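Local coordinates for protein glycosyl hydrolase BlGH5_18 (Bifidobacterium longum subsp. infantis, PDB 7LQX) that probably hydrolyses glycosidic bonds during N-glycan breakdown, as a glycoside hydrolase of family 5, subfamily 18, from a gut-dwelling bacterium, at residues F26-T31 against L58-V63; R53-L58 against Q97-Y102; D227-H232 against P268-W273; L257-R262 against Q302-W307. All blocks are in the same frame, centred on the assembly; numbering follows the deposited sequence. Where two conformers were deposited one is given.

Interaction 1: F26-T31 against L58-V63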
# COMPACT_ATOMS: atom_id res chain seq x y z
N PHE A 26 -31.71 -2.50 10.91
CA PHE A 26 -30.82 -1.72 11.77
C PHE A 26 -29.53 -2.49 11.99
O PHE A 26 -29.56 -3.66 12.37
CB PHE A 26 -31.49 -1.34 13.10
CG PHE A 26 -32.44 -0.18 12.96
CD1 PHE A 26 -33.74 -0.37 12.51
CD2 PHE A 26 -32.01 1.10 13.22
CE1 PHE A 26 -34.60 0.70 12.36
CE2 PHE A 26 -32.85 2.18 13.07
CZ PHE A 26 -34.15 1.98 12.63
N GLY A 27 -28.40 -1.84 11.71
CA GLY A 27 -27.13 -2.51 11.85
C GLY A 27 -26.00 -1.52 12.03
O GLY A 27 -26.22 -0.32 12.23
N VAL A 28 -24.77 -2.04 11.97
CA VAL A 28 -23.58 -1.22 12.17
C VAL A 28 -22.53 -1.53 11.12
O VAL A 28 -22.41 -2.66 10.63
CB VAL A 28 -22.96 -1.36 13.58
CG1 VAL A 28 -23.92 -0.86 14.63
CG2 VAL A 28 -22.55 -2.79 13.85
N ASN A 29 -21.76 -0.50 10.77
CA ASN A 29 -20.49 -0.66 10.08
C ASN A 29 -19.49 -1.14 11.11
O ASN A 29 -19.21 -0.45 12.09
CB ASN A 29 -20.09 0.69 9.51
CG ASN A 29 -20.96 1.09 8.33
OD1 ASN A 29 -20.77 0.59 7.23
ND2 ASN A 29 -21.93 1.97 8.57
N TYR A 30 -18.97 -2.35 10.90
CA TYR A 30 -18.18 -3.04 11.92
C TYR A 30 -16.72 -2.63 11.81
O TYR A 30 -16.06 -2.95 10.82
CB TYR A 30 -18.36 -4.55 11.79
CG TYR A 30 -17.48 -5.35 12.72
CD1 TYR A 30 -17.33 -4.99 14.04
CD2 TYR A 30 -16.79 -6.47 12.26
CE1 TYR A 30 -16.50 -5.71 14.90
CE2 TYR A 30 -15.98 -7.20 13.11
CZ TYR A 30 -15.83 -6.82 14.42
OH TYR A 30 -15.00 -7.56 15.23
N THR A 31 -16.25 -1.92 12.83
CA THR A 31 -14.85 -1.59 12.98
C THR A 31 -14.28 -2.48 14.08
O THR A 31 -14.60 -2.28 15.26
CB THR A 31 -14.71 -0.11 13.36
OG1 THR A 31 -15.67 0.25 14.35
CG2 THR A 31 -14.92 0.78 12.14
N LEU A 58 -27.35 -4.94 21.16
CA LEU A 58 -27.99 -3.67 20.89
C LEU A 58 -29.29 -3.82 20.11
O LEU A 58 -29.98 -2.81 19.88
CB LEU A 58 -27.08 -2.78 20.05
CG LEU A 58 -25.82 -2.22 20.70
CD1 LEU A 58 -25.11 -1.35 19.66
CD2 LEU A 58 -26.14 -1.44 21.95
N GLY A 59 -29.63 -5.03 19.68
CA GLY A 59 -30.78 -5.22 18.82
C GLY A 59 -30.48 -5.04 17.35
O GLY A 59 -31.39 -4.70 16.58
N MSE A 60 -29.24 -5.24 16.93
CA MSE A 60 -28.87 -5.11 15.53
C MSE A 60 -29.18 -6.39 14.78
O MSE A 60 -29.09 -7.49 15.33
CB MSE A 60 -27.38 -4.82 15.42
CG MSE A 60 -26.93 -3.58 16.15
SE MSE A 60 -27.69 -1.94 15.45
CE MSE A 60 -29.14 -1.70 16.68
N ASP A 61 -29.56 -6.25 13.51
CA ASP A 61 -29.83 -7.39 12.66
C ASP A 61 -28.79 -7.60 11.56
O ASP A 61 -28.87 -8.61 10.85
CB ASP A 61 -31.24 -7.30 12.06
CG ASP A 61 -31.44 -6.05 11.23
OD1 ASP A 61 -30.79 -5.94 10.17
OD2 ASP A 61 -32.23 -5.18 11.63
N HIS A 62 -27.82 -6.70 11.41
CA HIS A 62 -26.80 -6.91 10.40
C HIS A 62 -25.55 -6.09 10.71
O HIS A 62 -25.58 -5.14 11.49
CB HIS A 62 -27.29 -6.53 8.99
CG HIS A 62 -27.47 -5.06 8.78
ND1 HIS A 62 -28.65 -4.41 9.09
CD2 HIS A 62 -26.63 -4.11 8.31
CE1 HIS A 62 -28.52 -3.12 8.81
NE2 HIS A 62 -27.31 -2.91 8.33
N VAL A 63 -24.47 -6.49 10.05
CA VAL A 63 -23.22 -5.75 10.02
C VAL A 63 -22.78 -5.57 8.57
O VAL A 63 -23.09 -6.38 7.69
CB VAL A 63 -22.11 -6.46 10.82
CG1 VAL A 63 -22.43 -6.49 12.30
CG2 VAL A 63 -21.87 -7.88 10.29

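Interaction 2: R53-L58 against Q97-Y102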
# COMPACT_ATOMS: atom_id res chain seq x y z
N ARG A 53 -21.26 -10.33 19.61
CA ARG A 53 -22.23 -10.55 20.67
C ARG A 53 -22.76 -9.22 21.20
O ARG A 53 -23.97 -9.04 21.37
CB ARG A 53 -21.59 -11.37 21.79
CG ARG A 53 -22.55 -11.75 22.91
CD ARG A 53 -21.82 -12.44 24.06
NE ARG A 53 -21.00 -11.49 24.83
CZ ARG A 53 -21.48 -10.70 25.79
NH1 ARG A 53 -22.76 -10.74 26.11
NH2 ARG A 53 -20.67 -9.86 26.42
N ARG A 54 -21.86 -8.27 21.45
CA ARG A 54 -22.28 -6.98 21.99
C ARG A 54 -23.10 -6.19 20.98
O ARG A 54 -24.07 -5.52 21.34
CB ARG A 54 -21.06 -6.22 22.48
CG ARG A 54 -20.37 -6.95 23.63
CD ARG A 54 -19.32 -6.13 24.34
NE ARG A 54 -18.54 -6.96 25.25
CZ ARG A 54 -17.66 -6.50 26.13
NH1 ARG A 54 -17.00 -7.34 26.91
NH2 ARG A 54 -17.44 -5.20 26.23
N ILE A 55 -22.71 -6.25 19.70
CA ILE A 55 -23.49 -5.59 18.65
C ILE A 55 -24.89 -6.19 18.58
O ILE A 55 -25.89 -5.47 18.53
CB ILE A 55 -22.75 -5.71 17.31
CG1 ILE A 55 -21.48 -4.85 17.34
CG2 ILE A 55 -23.67 -5.32 16.15
CD1 ILE A 55 -20.50 -5.20 16.25
N ARG A 56 -24.98 -7.53 18.58
CA ARG A 56 -26.30 -8.16 18.54
C ARG A 56 -27.15 -7.72 19.72
O ARG A 56 -28.36 -7.54 19.59
CB ARG A 56 -26.14 -9.68 18.54
CG ARG A 56 -27.45 -10.46 18.69
CD ARG A 56 -28.43 -10.22 17.54
NE ARG A 56 -29.70 -10.93 17.75
CZ ARG A 56 -30.72 -10.45 18.47
NH1 ARG A 56 -30.63 -9.27 19.06
NH2 ARG A 56 -31.83 -11.16 18.60
N ASN A 57 -26.53 -7.56 20.89
CA ASN A 57 -27.27 -7.21 22.10
C ASN A 57 -27.83 -5.80 22.07
O ASN A 57 -28.72 -5.48 22.86
CB ASN A 57 -26.40 -7.45 23.33
CG ASN A 57 -26.28 -8.92 23.67
OD1 ASN A 57 -27.01 -9.75 23.13
ND2 ASN A 57 -25.37 -9.25 24.56
N LEU A 58 -27.35 -4.94 21.16
CA LEU A 58 -27.99 -3.67 20.89
C LEU A 58 -29.29 -3.82 20.11
O LEU A 58 -29.98 -2.81 19.88
CB LEU A 58 -27.08 -2.78 20.05
CG LEU A 58 -25.82 -2.22 20.70
CD1 LEU A 58 -25.11 -1.35 19.66
CD2 LEU A 58 -26.14 -1.44 21.95
N GLN A 97 -23.82 -15.21 15.70
CA GLN A 97 -24.28 -14.26 16.69
C GLN A 97 -25.60 -13.61 16.29
O GLN A 97 -25.96 -12.57 16.86
CB GLN A 97 -23.20 -13.22 16.98
CG GLN A 97 -21.89 -13.81 17.49
CD GLN A 97 -22.04 -14.57 18.79
OE1 GLN A 97 -22.78 -14.16 19.68
NE2 GLN A 97 -21.36 -15.71 18.89
N GLY A 98 -26.31 -14.18 15.32
CA GLY A 98 -27.69 -13.82 15.04
C GLY A 98 -27.91 -12.73 14.01
O GLY A 98 -29.01 -12.18 13.94
N MSE A 99 -26.91 -12.43 13.19
CA MSE A 99 -27.00 -11.29 12.28
C MSE A 99 -26.62 -11.62 10.85
O MSE A 99 -25.85 -12.54 10.58
CB MSE A 99 -26.10 -10.17 12.78
CG MSE A 99 -26.49 -9.67 14.16
SE MSE A 99 -25.45 -8.17 14.74
CE MSE A 99 -23.79 -9.07 15.00
N ASP A 100 -27.18 -10.84 9.92
CA ASP A 100 -26.78 -10.89 8.52
C ASP A 100 -25.50 -10.08 8.33
O ASP A 100 -25.13 -9.24 9.15
CB ASP A 100 -27.88 -10.31 7.64
CG ASP A 100 -29.13 -11.15 7.67
OD1 ASP A 100 -29.01 -12.38 7.49
OD2 ASP A 100 -30.21 -10.59 7.91
N ALA A 101 -24.80 -10.37 7.24
CA ALA A 101 -23.58 -9.64 6.90
C ALA A 101 -23.62 -9.19 5.45
O ALA A 101 -24.01 -9.96 4.57
CB ALA A 101 -22.34 -10.51 7.16
N TYR A 102 -23.24 -7.94 5.24
CA TYR A 102 -23.00 -7.34 3.93
C TYR A 102 -21.52 -7.02 3.84
O TYR A 102 -20.93 -6.53 4.81
CB TYR A 102 -23.85 -6.07 3.79
CG TYR A 102 -25.33 -6.35 3.80
CD1 TYR A 102 -26.00 -6.55 4.99
CD2 TYR A 102 -26.05 -6.48 2.62
CE1 TYR A 102 -27.35 -6.85 5.02
CE2 TYR A 102 -27.40 -6.78 2.63
CZ TYR A 102 -28.05 -6.96 3.84
OH TYR A 102 -29.39 -7.27 3.86

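Interaction 3: D227-H232 against P268-W273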
# COMPACT_ATOMS: atom_id res chain seq x y z
N ASP A 227 -28.90 -3.11 -6.60
CA ASP A 227 -30.25 -3.42 -6.12
C ASP A 227 -30.84 -2.36 -5.20
O ASP A 227 -32.07 -2.32 -5.05
CB ASP A 227 -30.23 -4.76 -5.39
CG ASP A 227 -29.99 -5.92 -6.33
OD1 ASP A 227 -30.70 -6.00 -7.35
OD2 ASP A 227 -29.11 -6.75 -6.05
N MSE A 228 -30.02 -1.53 -4.57
CA MSE A 228 -30.53 -0.50 -3.67
C MSE A 228 -29.64 0.72 -3.80
O MSE A 228 -28.44 0.59 -4.01
CB MSE A 228 -30.49 -0.95 -2.21
CG MSE A 228 -31.25 -2.21 -1.92
SE MSE A 228 -31.45 -2.56 -0.03
CE MSE A 228 -29.73 -3.29 0.33
N THR A 229 -30.20 1.90 -3.57
CA THR A 229 -29.38 3.09 -3.46
C THR A 229 -28.68 3.06 -2.12
O THR A 229 -29.32 2.87 -1.09
CB THR A 229 -30.25 4.34 -3.52
OG1 THR A 229 -30.98 4.34 -4.75
CG2 THR A 229 -29.39 5.59 -3.42
N THR A 230 -27.37 3.28 -2.12
CA THR A 230 -26.65 3.45 -0.87
C THR A 230 -26.37 4.93 -0.66
O THR A 230 -26.02 5.64 -1.61
CB THR A 230 -25.33 2.67 -0.86
OG1 THR A 230 -24.46 3.19 -1.87
CG2 THR A 230 -25.57 1.19 -1.11
N ILE A 231 -26.55 5.39 0.58
CA ILE A 231 -26.29 6.77 0.97
C ILE A 231 -25.36 6.75 2.17
O ILE A 231 -25.52 5.92 3.07
CB ILE A 231 -27.61 7.49 1.31
CG1 ILE A 231 -28.45 7.62 0.04
CG2 ILE A 231 -27.34 8.85 1.95
CD1 ILE A 231 -29.81 8.16 0.25
N HIS A 232 -24.39 7.66 2.17
CA HIS A 232 -23.49 7.86 3.30
C HIS A 232 -23.67 9.31 3.71
O HIS A 232 -23.22 10.21 2.99
CB HIS A 232 -22.03 7.60 2.93
CG HIS A 232 -21.73 6.17 2.60
ND1 HIS A 232 -20.45 5.75 2.30
CD2 HIS A 232 -22.52 5.08 2.50
CE1 HIS A 232 -20.47 4.45 2.05
NE2 HIS A 232 -21.72 4.03 2.14
N PRO A 268 -40.00 3.17 -8.71
CA PRO A 268 -40.48 3.92 -7.54
C PRO A 268 -40.46 3.14 -6.24
O PRO A 268 -40.64 3.74 -5.17
CB PRO A 268 -41.92 4.30 -7.93
CG PRO A 268 -42.32 3.25 -8.88
CD PRO A 268 -41.08 2.91 -9.68
N ASP A 269 -40.24 1.82 -6.30
CA ASP A 269 -40.13 0.98 -5.11
C ASP A 269 -38.69 0.68 -4.73
O ASP A 269 -38.46 -0.11 -3.81
CB ASP A 269 -40.94 -0.31 -5.33
CG ASP A 269 -42.39 -0.03 -5.62
OD1 ASP A 269 -42.99 0.80 -4.90
OD2 ASP A 269 -42.94 -0.61 -6.58
N ARG A 270 -37.71 1.29 -5.39
CA ARG A 270 -36.32 0.99 -5.10
C ARG A 270 -35.99 1.27 -3.64
O ARG A 270 -36.27 2.38 -3.15
CB ARG A 270 -35.41 1.82 -5.99
CG ARG A 270 -33.94 1.57 -5.73
CD ARG A 270 -33.12 2.40 -6.67
NE ARG A 270 -31.66 2.31 -6.53
CZ ARG A 270 -30.89 1.42 -7.15
NH1 ARG A 270 -31.43 0.47 -7.89
NH2 ARG A 270 -29.57 1.46 -6.99
N PRO A 271 -35.39 0.33 -2.91
CA PRO A 271 -35.00 0.61 -1.53
C PRO A 271 -33.84 1.59 -1.46
O PRO A 271 -32.94 1.59 -2.30
CB PRO A 271 -34.58 -0.77 -0.98
CG PRO A 271 -35.17 -1.78 -1.94
CD PRO A 271 -35.15 -1.08 -3.28
N VAL A 272 -33.88 2.42 -0.43
CA VAL A 272 -32.79 3.32 -0.07
C VAL A 272 -32.16 2.80 1.21
O VAL A 272 -32.82 2.72 2.25
CB VAL A 272 -33.29 4.76 0.13
CG1 VAL A 272 -32.14 5.65 0.56
CG2 VAL A 272 -33.93 5.29 -1.13
N TRP A 273 -30.87 2.48 1.16
CA TRP A 273 -30.12 2.03 2.33
C TRP A 273 -29.27 3.20 2.82
O TRP A 273 -28.36 3.64 2.12
CB TRP A 273 -29.25 0.84 1.95
CG TRP A 273 -28.50 0.24 3.11
CD1 TRP A 273 -28.64 0.57 4.42
CD2 TRP A 273 -27.51 -0.79 3.06
NE1 TRP A 273 -27.79 -0.18 5.20
CE2 TRP A 273 -27.09 -1.03 4.39
CE3 TRP A 273 -26.94 -1.53 2.03
CZ2 TRP A 273 -26.12 -1.98 4.70
CZ3 TRP A 273 -25.99 -2.48 2.34
CH2 TRP A 273 -25.59 -2.70 3.67

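Interaction 4: L257-R262 against Q302-W307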
# COMPACT_ATOMS: atom_id res chain seq x y z
N LEU A 257 -30.91 13.36 1.57
CA LEU A 257 -30.23 12.54 0.58
C LEU A 257 -31.11 11.39 0.12
O LEU A 257 -31.09 11.02 -1.06
CB LEU A 257 -28.90 12.02 1.13
CG LEU A 257 -27.75 13.01 1.05
CD1 LEU A 257 -26.43 12.37 1.49
CD2 LEU A 257 -27.60 13.62 -0.35
N ALA A 258 -31.86 10.79 1.03
CA ALA A 258 -32.76 9.72 0.63
C ALA A 258 -33.79 10.22 -0.39
O ALA A 258 -34.01 9.58 -1.43
CB ALA A 258 -33.45 9.12 1.86
N GLU A 259 -34.41 11.36 -0.11
CA GLU A 259 -35.40 11.91 -1.04
C GLU A 259 -34.76 12.36 -2.34
O GLU A 259 -35.33 12.18 -3.42
CB GLU A 259 -36.15 13.07 -0.39
CG GLU A 259 -37.04 12.66 0.79
CD GLU A 259 -38.05 11.59 0.43
OE1 GLU A 259 -38.45 11.49 -0.76
OE2 GLU A 259 -38.46 10.84 1.33
N LEU A 260 -33.57 12.96 -2.26
CA LEU A 260 -32.86 13.35 -3.48
C LEU A 260 -32.64 12.15 -4.37
O LEU A 260 -32.85 12.22 -5.59
CB LEU A 260 -31.54 14.03 -3.10
CG LEU A 260 -30.68 14.52 -4.25
CD1 LEU A 260 -31.36 15.58 -5.07
CD2 LEU A 260 -29.36 15.06 -3.69
N SER A 261 -32.22 11.02 -3.79
CA SER A 261 -31.95 9.85 -4.61
C SER A 261 -33.21 9.36 -5.30
O SER A 261 -33.15 8.90 -6.44
CB SER A 261 -31.31 8.75 -3.75
OG SER A 261 -32.24 8.08 -2.91
N ARG A 262 -34.37 9.48 -4.65
CA ARG A 262 -35.62 9.03 -5.25
C ARG A 262 -35.94 9.79 -6.53
O ARG A 262 -36.64 9.25 -7.40
CB ARG A 262 -36.76 9.19 -4.26
CG ARG A 262 -36.73 8.21 -3.10
CD ARG A 262 -37.88 8.51 -2.16
NE ARG A 262 -39.18 8.16 -2.74
CZ ARG A 262 -40.34 8.63 -2.32
NH1 ARG A 262 -40.39 9.55 -1.36
NH2 ARG A 262 -41.47 8.20 -2.86
N GLN A 302 -39.07 9.22 7.68
CA GLN A 302 -40.15 9.83 6.91
C GLN A 302 -40.08 9.47 5.44
O GLN A 302 -41.04 9.70 4.71
CB GLN A 302 -40.12 11.35 7.08
CG GLN A 302 -40.45 11.78 8.49
CD GLN A 302 -40.17 13.24 8.75
OE1 GLN A 302 -39.97 14.02 7.82
NE2 GLN A 302 -40.14 13.62 10.02
N CYS A 303 -38.97 8.89 5.00
CA CYS A 303 -38.85 8.47 3.62
C CYS A 303 -39.51 7.11 3.42
O CYS A 303 -39.09 6.13 4.05
CB CYS A 303 -37.38 8.35 3.24
SG CYS A 303 -37.14 7.80 1.53
N PRO A 304 -40.54 7.00 2.58
CA PRO A 304 -41.22 5.71 2.43
C PRO A 304 -40.34 4.61 1.90
O PRO A 304 -40.69 3.43 2.08
CB PRO A 304 -42.37 6.02 1.46
CG PRO A 304 -41.96 7.26 0.76
CD PRO A 304 -41.13 8.05 1.73
N ASN A 305 -39.23 4.93 1.23
CA ASN A 305 -38.36 3.94 0.63
C ASN A 305 -37.18 3.57 1.52
O ASN A 305 -36.31 2.81 1.09
CB ASN A 305 -37.83 4.44 -0.71
CG ASN A 305 -38.91 4.56 -1.76
OD1 ASN A 305 -39.85 5.33 -1.60
ND2 ASN A 305 -38.78 3.80 -2.83
N LEU A 306 -37.12 4.09 2.75
CA LEU A 306 -35.98 3.78 3.61
C LEU A 306 -36.01 2.31 4.02
O LEU A 306 -36.93 1.86 4.70
CB LEU A 306 -35.98 4.68 4.84
CG LEU A 306 -34.73 4.51 5.72
CD1 LEU A 306 -33.45 4.88 4.98
CD2 LEU A 306 -34.85 5.31 7.01
N TRP A 307 -34.97 1.58 3.63
CA TRP A 307 -34.89 0.14 3.85
C TRP A 307 -34.13 -0.21 5.12
O TRP A 307 -34.41 -1.24 5.73
CB TRP A 307 -34.16 -0.46 2.64
CG TRP A 307 -33.77 -1.90 2.72
CD1 TRP A 307 -34.49 -2.97 2.28
CD2 TRP A 307 -32.53 -2.43 3.21
NE1 TRP A 307 -33.79 -4.13 2.49
CE2 TRP A 307 -32.59 -3.83 3.06
CE3 TRP A 307 -31.39 -1.85 3.77
CZ2 TRP A 307 -31.55 -4.66 3.45
CZ3 TRP A 307 -30.36 -2.68 4.16
CH2 TRP A 307 -30.44 -4.06 4.00
O HOH W 1 -40.33 11.83 2.99

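Interaction 1: F26-T31 against L58-V63
Phe-26 and Asp-61 grip each other through two hydrogen bonds. Phe-26 N donates to Asp-61 OD2 at 2.8 Å in a straight line, reaching that oxygen on its syn side, and Asp-61 N answers with a bond of 2.8 Å to Phe-26 O. The carboxylate can fold back to this position because CG stands between the backbone N and the carbonyl carbon (chi1 60°). Its OD1 accepts from His-62 ND1 at 2.8 Å, lying in the imidazole plane; with NE2 bonded to Thr-310, this fixes the rotation of the ring. Arg-23 and Arg-25 add salt bridges that would offset the charge of Asp-61. Val-28 N then donates to His-62 O at 3.2 Å, continuing the parallel strand pairing.

The second kind of contact is CH-pi: Gly-27 CA sits over a face of the His-62 ring, 3.5 Å from its centroid and 17° off the normal. A side chain on Gly-27 would run into His-62 O.

Apolar packing completes the contact. Met-60, a selenomethionine bent at chi2 and chi3, lays SE 3.7 Å from Gly-27 CA and 4.0 Å from Val-28 CG1, while Val-28 CG2 meets Val-63 CG1.

Helix 45-57 connects these two strands in a beta-alpha-beta unit and packs on them: its Ile-55 touches Val-28 and Met-60, helix 342-354 covers Phe-26 and Met-60, and strand 306-312 borders strand 25-29.

Interaction 2: R53-L58 against Q97-Y102
The guanidinium of Arg-56 has Gln-97 O at its edge, near its plane, and Gly-98 O obliquely placed, but NE stays more than 4 Å from both oxygens, and neither is hydrogen-bonded to it. The amide of Gln-97 rests its OE1 3.7 Å from Arg-53 CB, while the guanidinium of Arg-53 turns away to a salt bridge with Glu-50.

The aliphatic part of Arg-56 lies along the other segment. Its CG, anti to the backbone N (chi1 172°), lies 3.2 Å from Gln-97 O, and its CD packs 3.9 Å from Met-99 CG. Met-99, a selenomethionine, crosses Ile-55 at about a right angle, with SE 3.6 Å from Ile-55 CG2; Met-52 of helix 45-57 also packs on Met-99. Gly-98 has positive phi, and a side chain there would crowd Arg-56 NE.

Gly-98 is the C-prime residue of the Schellman motif that ends helix 81-96. The last turn of helix 45-57 thus packs on the link between helix 81-96 and strand 100-104, an arrangement of the alternating strands and helices of a (beta/alpha)8 barrel, the fold of family GH5.

Interaction 3: D227-H232 against P268-W273
Arg-270 stretches along the backbone of residues 227 to 229 to reach Thr-229. From CB the chain runs fully extended, CG anti to the backbone N (chi1 179°), and CD comes to 3.5 Å from Thr-229 OG1. NE then donates to that hydroxyl oxygen at 2.8 Å, with OG1 only 3° out of the guanidinium plane. Beyond it a turn at chi4 (89°) lays the flat group against the backbone of Met-228, whose CA lies over its centre; CZ is 3.6 Å and NH2 3.3 Å from Met-228 C. At the tip NH1 bonds to Gly-226 O. A leucine in its place would remove these donors and is likely to leave Thr-229 OG1 and Gly-226 O without their mates and the Met-228 backbone without its flat cover.

Alongside, the strands pair in parallel: Thr-229 N donates to Pro-271 O, Trp-273 N to Thr-229 O at 2.8 Å, and Ile-231 N to Trp-273 O. The selenomethionine Met-228 crosses Pro-271 at about a right angle, SE 3.7 Å from Pro-271 CB, and its CE rests 3.7 Å from Trp-273 CE3, while Trp-273 NE1 is bonded to Thr-310.

Helix 248-264 packs on Thr-229 and Val-272 through Ser-261. Leu-202 of strand 200-202 touches Met-228 and Trp-273, and Asp-227 bonds to Ala-201 of that strand, its carboxylate also pairing with Arg-196.

Interaction 4: L257-R262 against Q302-W307
Arg-262 and Pro-304 cross at about a right angle where helix 248-264 of the (beta/alpha)8 barrel packs on the type I turn from Cys-303 to Leu-306, which leads into strand 306-312. One face of the guanidinium receives both Pro-304 CG, 3.5 Å from NH1, and Asn-305 OD1. The amide of Asn-305 is inclined 30° to the guanidinium; OD1, 3.1 Å from NE, lies over the face at an angle too poor for a hydrogen bond, and ND2 bonds to Arg-270 O and Pro-268 O.

A bend at chi3 (71°) turns the arginine tip back to Glu-259 on the same helix. NH1 forms a salt bridge of 2.8 Å to the syn lone pair of OE1; OE1 also bonds to Thr-404 and NH1 to Asn-363. An alanine here would take away the guanidinium and is likely to leave Glu-259 OE1 without its charged mate and a gap beside Pro-304 and Asn-305.

Cys-303 SG touches both Ala-258 CB (3.9 Å) and Arg-262 CD (3.8 Å). Glu-259 OE2 meets Cys-303 CA at 3.3 Å, and a water joins the segments, donating to Glu-259 OE2 at 2.7 Å and to Gln-302 O at 2.8 Å.

In the fold
Interactions 1 and 3 are buried pairings of parallel barrel strands, carried by backbone hydrogen bonds and helped by an aspartate that bonds to backbone in the first and an arginine-threonine bond in the second. Interaction 2 reaches the surface and interaction 4 is partly buried; both set a helix against the loop or turn before a strand, have no direct hydrogen bond between their segments and depend on packing and, in interaction 4, a water. Interactions 1 and 2 share Leu-58, and strand 62-65 of one neighbours strand 100-104 of the other. Interactions 3 and 4 meet similarly, Val-272 pairing with Asn-305 and Trp-307. Tyr-102, Trp-273 and Trp-307 bring interactions 2, 3 and 4 together.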